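Local structure of phosphate-binding protein (Xanthomonas axonopodis pv. citri, 5UB3) at residues F93-F98 and V178-N183; A79-M84 and V213-T218; I139-L144 and G154-L159. The protein probably serves as a periplasmic receptor of the phosphonate-binding-protein family that senses a small ligand on behalf of a partner diguanylate cyclase. All blocks are in the same frame, centred on the assembly; numbering follows the deposited sequence.

Contact 1: F93-F98 and V178-N183; sequences FHTLFF and VGALSN
His-94 and Asn-183 meet where an antiparallel strand pair of the periplasmic binding protein fold gives way to a helix. The imidazole lies against the Asn-183 side chain, ring and amide planes 19° apart, and Asn-183 CB sits over one ring face, offset toward its rim, with CB 3.4 Å from His-94 CE1. Two hydrogen bonds close the same junction. Asn-183 OD1 accepts from His-94 N at 2.9 Å, the donor standing well above the carbonyl plane; Asn-183 N in turn donates to His-94 O. Asn-183 CG is set between its backbone N and carbonyl carbon (chi1 64°), and the amide beyond it is held by the stack on the imidazole and the bond from His-94 N.

Beyond this end the strands run at 152°. Leu-96 and Leu-181 form a hydrogen-bonded pair, with Leu-96 N to Leu-181 O at 2.8 Å, and Phe-98 and Gly-179 form another; the non-hydrogen-bonded pair Phe-97/Ala-180 comes between them. Phe-97 and Ala-180 share one face of the sheet with helix 124-136, which touches Phe-97 through Pro-130. Leu-96, Phe-98 and Leu-181 occupy the other, where Phe-98 also meets Phe-200, Trp-186 and helix 164-172.

Further out, His-94 NE2 is hydrogen-bonded to Arg-205, a second-shell contact that would help fix the ring's rotation. Ser-182 is the N-cap of the following helix, its OG accepting from Asp-185 N, while its CB rests 3.7 Å from Phe-93 CD2.

At the far end the Phe-98 ring folds across the neighbouring strand. Gly-179 CA lies over the ring face, 4.0 Å from the Phe-98 centroid; a beta carbon on Gly-179 would run into Phe-98 CZ, and Phe-98 CE1 extends on to Leu-181 CG at 3.9 Å.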
loop_
_atom_site.group_PDB
_atom_site.type_symbol
_atom_site.label_atom_id
_atom_site.label_comp_id
_atom_site.label_asym_id
_atom_site.label_seq_id
_atom_site.Cartn_x
_atom_site.Cartn_y
_atom_site.Cartn_z
ATOM N N PHE A 93 6.610 -0.284 -7.951
ATOM C CA PHE A 93 5.401 -0.132 -8.700
ATOM C C PHE A 93 5.090 1.339 -8.946
ATOM O O PHE A 93 5.773 2.196 -8.422
ATOM C CB PHE A 93 4.282 -0.950 -8.059
ATOM C CG PHE A 93 3.730 -0.409 -6.750
ATOM C CD1 PHE A 93 4.347 0.603 -6.009
ATOM C CD2 PHE A 93 2.546 -0.962 -6.277
ATOM C CE1 PHE A 93 3.804 1.059 -4.830
ATOM C CE2 PHE A 93 1.971 -0.516 -5.080
ATOM C CZ PHE A 93 2.600 0.505 -4.368
ATOM N N HIS A 94 4.014 1.617 -9.687
ATOM C CA HIS A 94 3.586 2.975 -9.929
ATOM C C HIS A 94 2.107 3.013 -10.106
ATOM O O HIS A 94 1.510 1.980 -10.225
ATOM C CB HIS A 94 4.260 3.634 -11.131
ATOM C CG HIS A 94 4.049 2.933 -12.421
ATOM N ND1 HIS A 94 4.829 1.886 -12.830
ATOM C CD2 HIS A 94 3.146 3.145 -13.402
ATOM C CE1 HIS A 94 4.445 1.492 -14.029
ATOM N NE2 HIS A 94 3.412 2.228 -14.383
ATOM N N THR A 95 1.572 4.227 -10.063
ATOM C CA THR A 95 0.146 4.443 -10.264
ATOM C C THR A 95 -0.128 4.735 -11.723
ATOM O O THR A 95 0.648 5.436 -12.377
ATOM C CB THR A 95 -0.380 5.495 -9.307
ATOM O OG1 THR A 95 -0.415 4.903 -7.997
ATOM C CG2 THR A 95 -1.795 5.899 -9.702
ATOM N N LEU A 96 -1.196 4.137 -12.228
ATOM C CA LEU A 96 -1.732 4.525 -13.509
ATOM C C LEU A 96 -3.131 5.077 -13.365
ATOM O O LEU A 96 -3.914 4.685 -12.475
ATOM C CB LEU A 96 -1.644 3.391 -14.503
ATOM C CG LEU A 96 -2.103 1.990 -14.183
ATOM C CD1 LEU A 96 -3.609 2.047 -14.194
ATOM C CD2 LEU A 96 -1.587 0.919 -15.167
ATOM N N PHE A 97 -3.421 6.051 -14.195
ATOM C CA PHE A 97 -4.760 6.618 -14.238
ATOM C C PHE A 97 -5.362 6.061 -15.483
ATOM O O PHE A 97 -4.730 6.070 -16.527
ATOM C CB PHE A 97 -4.709 8.118 -14.334
ATOM C CG PHE A 97 -4.242 8.809 -13.074
ATOM C CD1 PHE A 97 -2.911 8.808 -12.733
ATOM C CD2 PHE A 97 -5.129 9.493 -12.278
ATOM C CE1 PHE A 97 -2.475 9.463 -11.601
ATOM C CE2 PHE A 97 -4.717 10.139 -11.137
ATOM C CZ PHE A 97 -3.371 10.151 -10.812
ATOM N N PHE A 98 -6.603 5.614 -15.416
ATOM C CA PHE A 98 -7.220 5.079 -16.585
ATOM C C PHE A 98 -8.651 5.573 -16.731
ATOM O O PHE A 98 -9.297 5.942 -15.753
ATOM C CB PHE A 98 -7.175 3.559 -16.549
ATOM C CG PHE A 98 -7.988 2.973 -15.466
ATOM C CD1 PHE A 98 -7.429 2.778 -14.200
ATOM C CD2 PHE A 98 -9.342 2.642 -15.678
ATOM C CE1 PHE A 98 -8.194 2.269 -13.169
ATOM C CE2 PHE A 98 -10.098 2.126 -14.666
ATOM C CZ PHE A 98 -9.541 1.945 -13.406
ATOM N N VAL A 178 -12.531 8.655 -14.052
ATOM C CA VAL A 178 -11.125 8.212 -14.014
ATOM C C VAL A 178 -10.884 7.307 -12.846
ATOM O O VAL A 178 -11.476 7.463 -11.768
ATOM C CB VAL A 178 -10.133 9.396 -13.991
ATOM C CG1 VAL A 178 -8.707 8.917 -14.112
ATOM C CG2 VAL A 178 -10.430 10.480 -15.019
ATOM N N GLY A 179 -9.995 6.320 -13.044
ATOM C CA GLY A 179 -9.634 5.443 -11.983
ATOM C C GLY A 179 -8.140 5.462 -11.751
ATOM O O GLY A 179 -7.411 5.777 -12.675
ATOM N N ALA A 180 -7.713 5.190 -10.509
ATOM C CA ALA A 180 -6.285 5.066 -10.208
ATOM C C ALA A 180 -6.057 3.693 -9.618
ATOM O O ALA A 180 -6.761 3.288 -8.744
ATOM C CB ALA A 180 -5.818 6.131 -9.274
ATOM N N LEU A 181 -5.088 2.970 -10.173
ATOM C CA LEU A 181 -4.637 1.672 -9.622
ATOM C C LEU A 181 -3.134 1.532 -9.853
ATOM O O LEU A 181 -2.590 2.279 -10.688
ATOM C CB LEU A 181 -5.306 0.565 -10.368
ATOM C CG LEU A 181 -6.783 0.296 -10.165
ATOM C CD1 LEU A 181 -7.201 -0.830 -11.087
ATOM C CD2 LEU A 181 -7.077 -0.119 -8.752
ATOM N N SER A 182 -2.476 0.547 -9.200
ATOM C CA SER A 182 -1.049 0.290 -9.487
ATOM C C SER A 182 -0.950 -0.395 -10.851
ATOM O O SER A 182 -1.879 -1.038 -11.339
ATOM C CB SER A 182 -0.376 -0.654 -8.457
ATOM O OG SER A 182 -0.773 -1.973 -8.734
ATOM N N ASN A 183 0.223 -0.298 -11.435
ATOM C CA ASN A 183 0.516 -1.003 -12.662
ATOM C C ASN A 183 0.407 -2.480 -12.486
ATOM O O ASN A 183 0.061 -3.164 -13.381
ATOM C CB ASN A 183 1.893 -0.636 -13.148
ATOM C CG ASN A 183 2.977 -1.066 -12.184
ATOM O OD1 ASN A 183 2.959 -0.794 -10.977
ATOM N ND2 ASN A 183 3.923 -1.783 -12.727
#

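Contact 2: A79-M84 and V213-T218; sequences AHPLLM and VEMVRT
His-80 lies across Val-216, its imidazole NE2 3.4 Å from Val-216 CG2 while Val-216 O sits over one face of the ring. CG of His-80 is held between its own backbone N and carbonyl carbon (chi1 56°), which sets CG on the side of the partner strand. The backbones exchange two hydrogen bonds, His-80 N to Val-216 O at 2.9 Å and Val-216 N to His-80 O. At the ring edge, in plane, a water 2.7 Å from His-80 ND1 donates to Thr-218 OG1, which is also hydrogen-bonded to Gly-77 O.

The strands are antiparallel, at 139°, and their register slips by one residue. Leu-82 and Leu-83 both face Glu-214, a classic beta bulge: Leu-82 N donates to Glu-214 O at 2.7 Å, and Glu-214 N donates to Leu-83 O. Past the slip, Val-213 CG2 comes within 3.2 Å of Leu-83 O and also reaches Pro-81 CB.

Met-215 packs beside Pro-81. The two side chains lie side by side and point the same way, SD of Met-215 3.6 Å from Pro-81 CA. The chain is bent at chi2 and again at chi3 (-73°), which places methyl CE 3.9 Å from Pro-81 CD. Helix 67-75 touches Met-215 through Ala-70, whereas helix 222-235 touches Leu-82, Leu-83 and Val-216.

The carboxylate of Glu-214 is buried but well satisfied, with OE1 bonded to Trp-62 and OE2 to Ser-64 and Thr-85. NE2 of His-80 is bonded to Glu-225 of helix 222-235; with the water on ND1, the ring thus links the strand pair to that helix and to Thr-218. The neighbouring Glu-225 carboxylate would probably favour a proton on NE2.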
loop_
_atom_site.group_PDB
_atom_site.type_symbol
_atom_site.label_atom_id
_atom_site.label_comp_id
_atom_site.label_asym_id
_atom_site.label_seq_id
_atom_site.Cartn_x
_atom_site.Cartn_y
_atom_site.Cartn_z
ATOM N N ALA A 79 6.693 3.627 13.699
ATOM C CA ALA A 79 7.416 2.554 13.057
ATOM C C ALA A 79 8.569 3.027 12.136
ATOM O O ALA A 79 8.572 4.162 11.644
ATOM C CB ALA A 79 6.446 1.737 12.277
ATOM N N HIS A 80 9.507 2.130 11.867
ATOM C CA HIS A 80 10.641 2.447 10.994
ATOM C C HIS A 80 10.926 1.250 10.108
ATOM O O HIS A 80 10.583 0.129 10.473
ATOM C CB HIS A 80 11.879 2.868 11.812
ATOM C CG HIS A 80 12.292 1.840 12.819
ATOM N ND1 HIS A 80 11.704 1.756 14.059
ATOM C CD2 HIS A 80 13.238 0.881 12.786
ATOM C CE1 HIS A 80 12.221 0.741 14.731
ATOM N NE2 HIS A 80 13.163 0.206 13.989
ATOM N N PRO A 81 11.574 1.469 8.964
ATOM C CA PRO A 81 11.805 0.355 8.051
ATOM C C PRO A 81 12.781 -0.706 8.560
ATOM O O PRO A 81 13.770 -0.356 9.178
ATOM C CB PRO A 81 12.357 1.048 6.790
ATOM C CG PRO A 81 11.934 2.486 6.902
ATOM C CD PRO A 81 11.844 2.791 8.342
ATOM N N LEU A 82 12.482 -1.971 8.312
ATOM C CA LEU A 82 13.330 -3.082 8.661
ATOM C C LEU A 82 14.027 -3.607 7.415
ATOM O O LEU A 82 15.248 -3.785 7.433
ATOM C CB LEU A 82 12.476 -4.212 9.204
ATOM C CG LEU A 82 13.238 -5.451 9.687
ATOM C CD1 LEU A 82 13.687 -5.213 11.086
ATOM C CD2 LEU A 82 12.334 -6.661 9.622
ATOM N N LEU A 83 13.232 -3.906 6.382
ATOM C CA LEU A 83 13.658 -4.545 5.128
ATOM C C LEU A 83 12.833 -3.999 3.995
ATOM O O LEU A 83 11.682 -3.660 4.204
ATOM C CB LEU A 83 13.443 -6.074 5.160
ATOM C CG LEU A 83 14.391 -6.871 6.036
ATOM C CD1 LEU A 83 13.952 -8.313 6.168
ATOM C CD2 LEU A 83 15.818 -6.726 5.520
ATOM N N MET A 84 13.407 -3.837 2.812
ATOM C CA MET A 84 12.625 -3.571 1.612
ATOM C C MET A 84 12.112 -4.904 1.105
ATOM O O MET A 84 12.790 -5.911 1.198
ATOM C CB MET A 84 13.434 -2.853 0.514
ATOM C CG MET A 84 14.020 -1.549 0.942
ATOM S SD MET A 84 12.852 -0.343 1.577
ATOM C CE MET A 84 11.801 -0.135 0.113
ATOM N N VAL A 213 7.514 -2.723 2.106
ATOM C CA VAL A 213 8.554 -2.591 3.119
ATOM C C VAL A 213 8.028 -3.252 4.371
ATOM O O VAL A 213 6.842 -3.149 4.721
ATOM C CB VAL A 213 8.914 -1.113 3.358
ATOM C CG1 VAL A 213 7.722 -0.296 3.714
ATOM C CG2 VAL A 213 9.989 -0.901 4.420
ATOM N N GLU A 214 8.923 -3.926 5.080
ATOM C CA GLU A 214 8.650 -4.416 6.417
ATOM C C GLU A 214 8.964 -3.305 7.403
ATOM O O GLU A 214 10.076 -2.746 7.414
ATOM C CB GLU A 214 9.558 -5.658 6.696
ATOM C CG GLU A 214 9.401 -6.733 5.632
ATOM C CD GLU A 214 7.946 -7.092 5.431
ATOM O OE1 GLU A 214 7.338 -7.476 6.437
ATOM O OE2 GLU A 214 7.418 -6.976 4.290
ATOM N N MET A 215 8.016 -3.003 8.272
ATOM C CA MET A 215 8.203 -1.994 9.282
ATOM C C MET A 215 8.107 -2.634 10.638
ATOM O O MET A 215 7.341 -3.587 10.849
ATOM C CB MET A 215 7.157 -0.908 9.214
ATOM C CG MET A 215 6.948 -0.267 7.857
ATOM S SD MET A 215 8.275 0.887 7.408
ATOM C CE MET A 215 7.939 2.265 8.452
ATOM N N VAL A 216 8.878 -2.096 11.565
ATOM C CA VAL A 216 8.760 -2.514 12.951
ATOM C C VAL A 216 8.538 -1.337 13.817
ATOM O O VAL A 216 8.981 -0.197 13.545
ATOM C CB VAL A 216 9.953 -3.317 13.496
ATOM C CG1 VAL A 216 10.057 -4.670 12.802
ATOM C CG2 VAL A 216 11.236 -2.507 13.446
ATOM N N ARG A 217 7.896 -1.608 14.937
ATOM C CA ARG A 217 7.491 -0.541 15.784
ATOM C C ARG A 217 8.669 0.157 16.430
ATOM O O ARG A 217 9.665 -0.444 16.808
ATOM C CB ARG A 217 6.537 -1.011 16.849
ATOM C CG ARG A 217 7.146 -1.886 17.911
ATOM C CD ARG A 217 6.127 -2.035 19.011
ATOM N NE ARG A 217 6.637 -2.945 19.998
ATOM C CZ ARG A 217 7.400 -2.597 21.037
ATOM N NH1 ARG A 217 7.778 -1.344 21.269
ATOM N NH2 ARG A 217 7.804 -3.541 21.851
ATOM N N THR A 218 8.432 1.450 16.625
ATOM C CA THR A 218 9.224 2.282 17.510
ATOM C C THR A 218 9.372 1.580 18.827
ATOM O O THR A 218 8.380 1.066 19.417
ATOM C CB THR A 218 8.483 3.569 17.778
ATOM O OG1 THR A 218 8.235 4.248 16.549
ATOM C CG2 THR A 218 9.270 4.503 18.801
HETATM O O HOH W 1 10.127 3.853 14.768
#

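Contact 3: I139-L144 and G154-L159; sequences IACDVL and GSAGYL
Tyr-158 and Val-143 make the main apolar overlap. The phenol crosses Val-143 at a slant, with Val-143 CA over one ring face at 3.5 Å from Tyr-158 CE1; Val-143 CG2 is also over the ring, 4.1 Å from its centroid and 28° off the normal. The first torsion of Tyr-158 (chi1 72°) places CG between the backbone N and carbonyl carbon; the ring beyond it comes close to Val-143. Cys-141 O sits in plane at the ring edge, and Cys-141 SG makes a sulfur-aromatic contact, also at the edge, 5.1 Å from the Tyr-158 centroid. The same sulfur packs on Ala-156 CB. At the C-terminal end of the segments, Leu-144 CB touches Leu-159 CD2 at 3.7 Å, and Leu-144 CG lies against Gly-157 CA, where a CB would collide with it.

Hydrogen bonding follows the alternating pattern of parallel strands, here 40° apart. Ala-140 O accepts from Ala-156 N, and Asp-142 is gripped twice: its N donates to Ala-156 O at 3.1 Å from well above that carbonyl plane, and its O accepts from Tyr-158 N. Leu-144 N then donates to Tyr-158 O at 2.8 Å. Strand 156-160 is also paired in parallel with strand 115-118, so 141-143 extends a parallel sheet of the binding-protein fold, and helix 124-136 meets its Tyr-158 side through Tyr-127 and Met-131.

A water forms the remaining polar link. It donates to Asp-142 OD2 at 2.6 Å and to Ala-156 O, giving this carbonyl a second donor besides Asp-142 N.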
loop_
_atom_site.group_PDB
_atom_site.type_symbol
_atom_site.label_atom_id
_atom_site.label_comp_id
_atom_site.label_asym_id
_atom_site.label_seq_id
_atom_site.Cartn_x
_atom_site.Cartn_y
_atom_site.Cartn_z
ATOM N N ILE A 139 -3.582 20.312 -10.083
ATOM C CA ILE A 139 -4.923 19.891 -10.446
ATOM C C ILE A 139 -5.703 19.759 -9.127
ATOM O O ILE A 139 -5.500 18.800 -8.329
ATOM C CB ILE A 139 -4.921 18.568 -11.201
ATOM C CG1 ILE A 139 -4.265 18.759 -12.560
ATOM C CG2 ILE A 139 -6.326 18.028 -11.328
ATOM C CD1 ILE A 139 -4.040 17.480 -13.309
ATOM N N ALA A 140 -6.605 20.699 -8.888
ATOM C CA ALA A 140 -7.413 20.650 -7.689
ATOM C C ALA A 140 -8.331 19.421 -7.732
ATOM O O ALA A 140 -8.841 19.022 -8.790
ATOM C CB ALA A 140 -8.213 21.930 -7.546
ATOM N N CYS A 141 -8.487 18.799 -6.579
ATOM C CA CYS A 141 -9.277 17.602 -6.515
ATOM C C CYS A 141 -9.988 17.537 -5.196
ATOM O O CYS A 141 -9.428 17.102 -4.209
ATOM C CB CYS A 141 -8.388 16.389 -6.760
ATOM S SG CYS A 141 -9.400 14.909 -7.154
ATOM N N ASP A 142 -11.245 18.017 -5.191
ATOM C CA ASP A 142 -12.018 18.135 -4.015
ATOM C C ASP A 142 -12.694 16.838 -3.694
ATOM O O ASP A 142 -13.065 16.079 -4.611
ATOM C CB ASP A 142 -13.103 19.201 -4.202
ATOM C CG ASP A 142 -12.513 20.582 -4.545
ATOM O OD1 ASP A 142 -11.672 21.050 -3.779
ATOM O OD2 ASP A 142 -12.936 21.177 -5.535
ATOM N N VAL A 143 -12.883 16.543 -2.416
ATOM C CA VAL A 143 -13.622 15.329 -2.076
ATOM C C VAL A 143 -15.071 15.487 -2.519
ATOM O O VAL A 143 -15.681 16.533 -2.273
ATOM C CB VAL A 143 -13.470 14.894 -0.609
ATOM C CG1 VAL A 143 -14.152 15.833 0.353
ATOM C CG2 VAL A 143 -14.047 13.494 -0.441
ATOM N N LEU A 144 -15.600 14.469 -3.202
ATOM C CA LEU A 144 -17.015 14.448 -3.533
ATOM C C LEU A 144 -17.767 13.517 -2.596
ATOM O O LEU A 144 -17.282 12.487 -2.202
ATOM C CB LEU A 144 -17.222 14.082 -4.963
ATOM C CG LEU A 144 -16.517 14.993 -5.974
ATOM C CD1 LEU A 144 -16.736 14.378 -7.372
ATOM C CD2 LEU A 144 -16.972 16.445 -5.922
ATOM N N GLY A 154 -13.267 23.651 -13.511
ATOM C CA GLY A 154 -11.910 24.008 -13.290
ATOM C C GLY A 154 -11.250 23.025 -12.348
ATOM O O GLY A 154 -10.024 22.979 -12.295
ATOM N N SER A 155 -12.004 22.218 -11.604
ATOM C CA SER A 155 -11.356 21.288 -10.642
ATOM C C SER A 155 -11.795 19.842 -10.908
ATOM O O SER A 155 -12.838 19.631 -11.519
ATOM C CB SER A 155 -11.685 21.693 -9.210
ATOM O OG SER A 155 -11.206 22.985 -8.948
ATOM N N ALA A 156 -10.991 18.879 -10.489
ATOM C CA ALA A 156 -11.451 17.524 -10.398
ATOM C C ALA A 156 -12.124 17.320 -9.033
ATOM O O ALA A 156 -12.147 18.217 -8.138
ATOM C CB ALA A 156 -10.300 16.575 -10.546
ATOM N N GLY A 157 -12.673 16.134 -8.876
ATOM C CA GLY A 157 -13.190 15.677 -7.626
ATOM C C GLY A 157 -12.959 14.184 -7.508
ATOM O O GLY A 157 -12.887 13.464 -8.546
ATOM N N TYR A 158 -12.846 13.713 -6.287
ATOM C CA TYR A 158 -12.625 12.294 -6.077
ATOM C C TYR A 158 -13.686 11.684 -5.243
ATOM O O TYR A 158 -14.283 12.352 -4.380
ATOM C CB TYR A 158 -11.247 11.979 -5.521
ATOM C CG TYR A 158 -11.013 12.350 -4.108
ATOM C CD1 TYR A 158 -10.678 13.621 -3.782
ATOM C CD2 TYR A 158 -11.101 11.410 -3.090
ATOM C CE1 TYR A 158 -10.454 13.971 -2.477
ATOM C CE2 TYR A 158 -10.859 11.747 -1.795
ATOM C CZ TYR A 158 -10.533 13.027 -1.497
ATOM O OH TYR A 158 -10.278 13.432 -0.231
ATOM N N LEU A 159 -13.917 10.411 -5.523
ATOM C CA LEU A 159 -14.810 9.586 -4.751
ATOM C C LEU A 159 -14.059 8.357 -4.237
ATOM O O LEU A 159 -13.439 7.624 -5.027
ATOM C CB LEU A 159 -15.934 9.128 -5.638
ATOM C CG LEU A 159 -16.867 10.243 -6.025
ATOM C CD1 LEU A 159 -17.616 9.894 -7.283
ATOM C CD2 LEU A 159 -17.812 10.478 -4.866
HETATM O O HOH W 2 -14.195 20.042 -7.524
#

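How the contacts relate
Contacts 1 and 2 are buried antiparallel pairs on opposite sides of the chain's centre, about 25 Å apart between centres; contact 3, parallel and partly exposed, lies on the same side as contact 1, about 17 Å away between centres. Strands 92-100 and 209-217, one from each of contacts 1 and 2, are neighbours and so connect the two regions. Strand 115-118 pairs with both 156-160 and 178-182, joining contacts 3 and 1, and helix 124-136 touches both. The chemistry differs accordingly: contact 1 combines regular pairing with a histidine-amide stack, contact 2 absorbs a bulge and a buried carboxylate, and contact 3 sets a tyrosine-valine overlap at a partly exposed site. Contacts 2 and 3 each have a bridging water.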